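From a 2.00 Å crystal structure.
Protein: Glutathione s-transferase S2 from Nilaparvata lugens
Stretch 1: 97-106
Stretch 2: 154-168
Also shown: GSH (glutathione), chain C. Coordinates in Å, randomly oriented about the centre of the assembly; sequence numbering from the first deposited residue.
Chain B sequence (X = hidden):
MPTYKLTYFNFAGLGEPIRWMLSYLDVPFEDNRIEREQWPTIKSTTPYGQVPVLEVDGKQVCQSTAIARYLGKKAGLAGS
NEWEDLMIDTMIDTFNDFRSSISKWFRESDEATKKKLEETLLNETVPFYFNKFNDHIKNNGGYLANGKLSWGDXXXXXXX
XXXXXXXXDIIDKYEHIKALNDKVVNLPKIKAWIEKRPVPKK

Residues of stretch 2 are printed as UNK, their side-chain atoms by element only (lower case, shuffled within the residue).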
# COMPACT_ATOMS: atom_id res chain seq x y z
N ASP B 97 0.74 1.06 7.16
CA ASP B 97 1.11 0.05 8.14
C ASP B 97 0.61 0.46 9.52
O ASP B 97 0.04 -0.36 10.25
CB ASP B 97 2.63 -0.12 8.20
CG ASP B 97 3.19 -0.92 7.06
OD1 ASP B 97 2.42 -1.62 6.37
OD2 ASP B 97 4.43 -0.84 6.87
N PHE B 98 0.80 1.73 9.88
CA PHE B 98 0.27 2.23 11.15
C PHE B 98 -1.22 2.01 11.22
O PHE B 98 -1.74 1.47 12.21
CB PHE B 98 0.54 3.72 11.32
CG PHE B 98 -0.35 4.38 12.35
CD1 PHE B 98 -0.18 4.11 13.70
CD2 PHE B 98 -1.36 5.22 11.97
CE1 PHE B 98 -1.00 4.71 14.66
CE2 PHE B 98 -2.18 5.82 12.91
CZ PHE B 98 -1.99 5.56 14.27
N ARG B 99 -1.94 2.43 10.18
CA ARG B 99 -3.39 2.42 10.36
C ARG B 99 -3.96 1.01 10.34
O ARG B 99 -5.10 0.82 10.77
CB ARG B 99 -4.07 3.34 9.37
CG ARG B 99 -4.26 2.87 8.02
CD ARG B 99 -5.02 3.98 7.23
NE ARG B 99 -4.87 3.79 5.79
CZ ARG B 99 -5.45 2.81 5.11
NH1 ARG B 99 -6.23 1.94 5.77
NH2 ARG B 99 -5.26 2.67 3.80
N SER B 100 -3.16 0.02 9.94
CA SER B 100 -3.56 -1.36 10.12
C SER B 100 -3.86 -1.66 11.57
O SER B 100 -4.77 -2.44 11.87
CB SER B 100 -2.49 -2.29 9.60
OG SER B 100 -2.73 -3.58 10.08
N SER B 101 -3.10 -1.04 12.49
CA SER B 101 -3.36 -1.18 13.92
C SER B 101 -4.72 -0.63 14.28
O SER B 101 -5.46 -1.22 15.09
CB SER B 101 -2.26 -0.48 14.71
OG SER B 101 -1.30 -1.43 15.10
N ILE B 102 -5.08 0.50 13.73
CA ILE B 102 -6.41 1.03 13.99
C ILE B 102 -7.48 0.07 13.49
O ILE B 102 -8.54 -0.06 14.10
CB ILE B 102 -6.57 2.42 13.37
CG1 ILE B 102 -5.51 3.36 13.94
CG2 ILE B 102 -7.97 2.98 13.67
CD1 ILE B 102 -5.49 4.69 13.26
N SER B 103 -7.22 -0.62 12.36
CA SER B 103 -8.23 -1.52 11.81
C SER B 103 -8.42 -2.74 12.72
O SER B 103 -9.55 -3.15 12.97
CB SER B 103 -7.83 -1.96 10.39
OG SER B 103 -7.74 -0.84 9.52
N LYS B 104 -7.32 -3.31 13.20
CA LYS B 104 -7.40 -4.40 14.17
C LYS B 104 -8.28 -4.01 15.36
O LYS B 104 -9.19 -4.75 15.75
CB LYS B 104 -5.98 -4.78 14.62
CG LYS B 104 -5.85 -5.69 15.86
CD LYS B 104 -5.72 -7.16 15.52
CE LYS B 104 -5.89 -8.04 16.75
NZ LYS B 104 -5.96 -9.48 16.42
N TRP B 105 -8.02 -2.84 15.93
CA TRP B 105 -8.81 -2.39 17.06
C TRP B 105 -10.27 -2.18 16.67
O TRP B 105 -11.18 -2.51 17.45
CB TRP B 105 -8.22 -1.09 17.61
CG TRP B 105 -9.15 -0.40 18.55
CD1 TRP B 105 -9.33 -0.68 19.88
CD2 TRP B 105 -10.02 0.70 18.25
NE1 TRP B 105 -10.27 0.16 20.41
CE2 TRP B 105 -10.71 1.02 19.44
CE3 TRP B 105 -10.29 1.43 17.10
CZ2 TRP B 105 -11.65 2.03 19.50
CZ3 TRP B 105 -11.22 2.44 17.16
CH2 TRP B 105 -11.89 2.74 18.36
N PHE B 106 -10.52 -1.66 15.47
CA PHE B 106 -11.90 -1.33 15.09
C PHE B 106 -12.74 -2.59 14.91
O PHE B 106 -13.93 -2.58 15.20
CB PHE B 106 -11.93 -0.49 13.80
CG PHE B 106 -13.03 0.54 13.78
CD1 PHE B 106 -12.74 1.88 13.99
CD2 PHE B 106 -14.35 0.16 13.58
CE1 PHE B 106 -13.74 2.83 13.99
CE2 PHE B 106 -15.36 1.11 13.59
CZ PHE B 106 -15.06 2.44 13.79
N UNK B 154 -2.25 15.21 1.85
CA UNK B 154 -3.70 15.23 1.83
C UNK B 154 -4.27 13.90 2.29
O UNK B 154 -5.23 13.87 3.05
c UNK B 154 -5.62 15.47 0.22
c UNK B 154 -4.13 15.65 0.42
c UNK B 154 -3.74 17.13 0.24
c UNK B 154 -3.88 17.66 -1.16
N UNK B 155 -3.67 12.80 1.85
CA UNK B 155 -4.12 11.49 2.31
C UNK B 155 -3.94 11.36 3.82
O UNK B 155 -4.86 10.94 4.54
c UNK B 155 -3.33 10.43 1.54
c UNK B 155 -4.56 6.35 1.93
c UNK B 155 -5.02 7.10 0.89
o UNK B 155 -4.95 5.05 2.06
c UNK B 155 -3.29 8.22 2.75
c UNK B 155 -3.78 9.01 1.71
c UNK B 155 -3.68 6.90 2.87
c UNK B 155 -4.64 8.42 0.78
N UNK B 156 -2.77 11.74 4.31
CA UNK B 156 -2.41 11.62 5.73
C UNK B 156 -3.39 12.41 6.61
O UNK B 156 -3.99 11.87 7.55
c UNK B 156 0.78 13.28 8.96
c UNK B 156 -0.36 12.10 7.22
c UNK B 156 -0.96 12.10 5.84
c UNK B 156 -0.18 10.93 7.93
c UNK B 156 0.16 13.27 7.74
c UNK B 156 0.93 12.15 9.68
c UNK B 156 0.45 10.97 9.20
N UNK B 157 -3.58 13.69 6.30
CA UNK B 157 -4.42 14.58 7.12
C UNK B 157 -5.89 14.21 7.04
O UNK B 157 -6.60 14.22 8.05
c UNK B 157 -2.76 16.49 6.97
c UNK B 157 -5.10 16.98 7.50
c UNK B 157 -4.19 16.05 6.71
c UNK B 157 -2.29 16.17 8.39
N UNK B 158 -6.38 13.83 5.85
CA UNK B 158 -7.79 13.47 5.76
C UNK B 158 -8.09 12.26 6.63
O UNK B 158 -9.14 12.22 7.29
c UNK B 158 -8.19 13.21 4.30
o UNK B 158 -7.57 12.03 3.84
N UNK B 159 -7.17 11.29 6.68
CA UNK B 159 -7.40 10.11 7.50
C UNK B 159 -7.15 10.40 8.98
O UNK B 159 -7.88 9.91 9.84
c UNK B 159 -6.36 7.48 4.84
c UNK B 159 -7.14 8.51 5.59
c UNK B 159 -6.52 7.77 7.90
c UNK B 159 -6.55 8.94 6.95
N UNK B 160 -6.14 11.21 9.31
CA UNK B 160 -5.93 11.57 10.72
C UNK B 160 -7.14 12.31 11.29
O UNK B 160 -7.50 12.14 12.46
c UNK B 160 -3.24 10.51 11.65
c UNK B 160 -4.69 12.43 10.88
c UNK B 160 -2.24 12.69 11.08
c UNK B 160 -3.35 11.73 10.76
N UNK B 161 -7.78 13.15 10.48
CA UNK B 161 -8.99 13.84 10.91
C UNK B 161 -10.04 12.83 11.37
O UNK B 161 -10.70 13.02 12.39
c UNK B 161 -11.32 16.04 8.71
c UNK B 161 -10.96 15.09 9.83
o UNK B 161 -12.09 15.64 7.82
c UNK B 161 -9.50 14.70 9.76
o UNK B 161 -10.78 17.16 8.72
N UNK B 162 -10.18 11.74 10.64
CA UNK B 162 -11.08 10.69 11.08
C UNK B 162 -10.69 10.18 12.46
O UNK B 162 -11.56 9.92 13.29
c UNK B 162 -12.65 6.35 11.33
c UNK B 162 -13.95 6.48 10.85
c UNK B 162 -11.72 7.34 11.08
c UNK B 162 -11.07 9.55 10.06
c UNK B 162 -13.37 8.59 9.88
c UNK B 162 -14.31 7.59 10.13
c UNK B 162 -12.07 8.48 10.35
N UNK B 163 -9.40 10.02 12.73
CA UNK B 163 -9.00 9.57 14.05
C UNK B 163 -9.38 10.58 15.12
O UNK B 163 -9.72 10.20 16.24
s UNK B 163 -5.23 7.98 13.45
c UNK B 163 -7.50 9.34 14.10
c UNK B 163 -5.01 7.95 15.23
c UNK B 163 -7.01 8.16 13.29
N UNK B 164 -9.26 11.86 14.81
CA UNK B 164 -9.63 12.88 15.78
C UNK B 164 -11.10 12.76 16.18
O UNK B 164 -11.46 13.21 17.27
o UNK B 164 -7.90 14.34 14.97
c UNK B 164 -9.30 14.26 15.21
c UNK B 164 -9.62 15.34 16.19
N UNK B 165 -11.94 12.12 15.38
CA UNK B 165 -13.33 11.95 15.81
C UNK B 165 -13.48 10.91 16.91
O UNK B 165 -14.50 10.93 17.61
c UNK B 165 -14.04 12.57 13.47
o UNK B 165 -13.92 10.25 14.19
c UNK B 165 -14.22 11.57 14.62
N UNK B 166 -12.49 10.04 17.09
CA UNK B 166 -12.45 9.06 18.18
C UNK B 166 -11.57 9.53 19.34
O UNK B 166 -11.99 9.51 20.50
c UNK B 166 -12.87 7.19 16.54
c UNK B 166 -11.96 7.69 17.66
c UNK B 166 -11.85 6.68 18.82
c UNK B 166 -14.27 6.84 16.99
N UNK B 167 -10.34 9.91 19.05
CA UNK B 167 -9.39 10.37 20.06
C UNK B 167 -9.10 11.84 19.73
O UNK B 167 -8.25 12.15 18.90
c UNK B 167 -8.43 8.02 20.23
c UNK B 167 -8.76 5.78 19.84
c UNK B 167 -8.19 7.01 17.83
c UNK B 167 -8.13 9.49 20.05
c UNK B 167 -8.28 5.81 17.13
c UNK B 167 -8.85 4.58 19.14
c UNK B 167 -8.43 7.00 19.21
n UNK B 167 -8.94 6.05 21.17
c UNK B 167 -8.61 4.60 17.80
c UNK B 167 -8.73 7.38 21.40
N UNK B 168 -9.85 12.74 20.37
CA UNK B 168 -9.96 14.11 19.87
C UNK B 168 -8.64 14.86 19.97
O UNK B 168 -8.32 15.68 19.11
o UNK B 168 -10.72 14.93 22.00
c UNK B 168 -11.06 14.85 20.63
N1 GSH C . 4.48 -2.66 4.46
CA1 GSH C . 5.80 -3.21 4.73
C1 GSH C . 6.52 -3.55 3.44
O11 GSH C . 7.79 -3.51 3.33
O12 GSH C . 5.79 -3.92 2.48
CB1 GSH C . 5.61 -4.55 5.49
CG1 GSH C . 6.97 -4.94 6.03
CD1 GSH C . 6.82 -6.16 6.98
OE1 GSH C . 5.76 -6.58 7.30
N2 GSH C . 8.08 -6.74 7.40
CA2 GSH C . 8.16 -7.91 8.26
C2 GSH C . 9.12 -7.63 9.41
O2 GSH C . 10.01 -6.85 9.32
CB2 GSH C . 8.83 -9.01 7.46
SG2 GSH C . 8.00 -9.42 5.91
N3 GSH C . 8.93 -8.43 10.61
CA3 GSH C . 9.83 -8.31 11.74
C3 GSH C . 9.23 -7.44 12.81
O31 GSH C . 9.87 -7.36 13.89
O32 GSH C . 8.15 -6.82 12.62

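Position 154 carries four carbons, forked at the first with one arm two carbons long, and sits out of reach of the facing helix: Ile154. At position 155 one carbon leads to a six-carbon ring bearing an oxygen. A guanidinium nitrogen of Arg99 reaches that oxygen. A six-carbon ring bearing one oxygen is tyrosine, Tyr155, and Arg99 NH2 donates a hydrogen bond to Tyr155 OH at 3.0 Å. The CA-to-CB bond points sideways, and the arginine nitrogen lies at the ring edge, near its plane.

Position 156 has one carbon and a plain six-carbon ring, which makes it Phe156; it makes no contact with stretch 1. Position 157 repeats the four carbons forked at the first, with a two-carbon arm, and is Ile157, out of reach. One carbon and one oxygen at 158 give Ser158, whose hydroxyl lies near backbone carbonyls of its own helix.

At 159 the same forked four-carbon pattern points toward stretch 1, with one carbon near the Arg99 guanidinium. This is Ile159, and its CD1 lies 4.1 Å from Arg99 NE, placing a methyl beside the guanidinium that Tyr155 engages. Position 160 also has four carbons, but forked at the second: Leu160, buried yet touching nothing across the gap within 4.5 Å. Three carbons, the third carrying two oxygens, make 161 Glu161, out of reach of stretch 1. A carbon and a bare six-carbon ring at 162 identify Phe162, which points toward the first helix but only skirts it.

Position 163 is an unbranched run of two carbons, a sulfur and a carbon, with the sulfur against Phe98 and Ile102. It is Met163. Its CA-to-CB bond runs sideways, but the flexible chain delivers SD to 3.3 Å from Ile102 CD1 and 3.8 Å from Phe98 CE2, at the edge of the phenylalanine ring.

Positions 164 and 165 each show one carbon carrying an oxygen and a carbon, hence Thr164 and Thr165. Neither touches stretch 1; Thr165 OG1 instead donates to Phe162 O at 2.5 Å. Four carbons forked at the first, with a two-carbon arm, return at 166, one of them near the Trp105 ring. This is Ile166, with CG2 4.0 Å from Trp105 CH2. Position 167 holds one carbon and fused five- and six-membered rings of eight carbons and one nitrogen, lying against the Trp105 indole: Trp167. Its CH2 sits over one face of the Trp105 ring, 3.4 Å from Trp105 CZ3, with the six-membered ring planes inclined at 51°. One carbon and one oxygen make 168 Ser168, remote and exposed.

The helix axes, crossing at 28°, approach no closer than 12.5 Å, and side chains from both stretches meet between them. Arg99, Ile102 and Trp105 recur every three residues along one helix, meeting in turn the tyrosine hydroxyl, the methionine sulfur and the tryptophan ring. A single hydrogen bond anchors one end; apolar contacts from Met163 to Trp167 make up the middle and the other end.

Stretch 2, residues 154-168: IYFISILEFMTTIWS
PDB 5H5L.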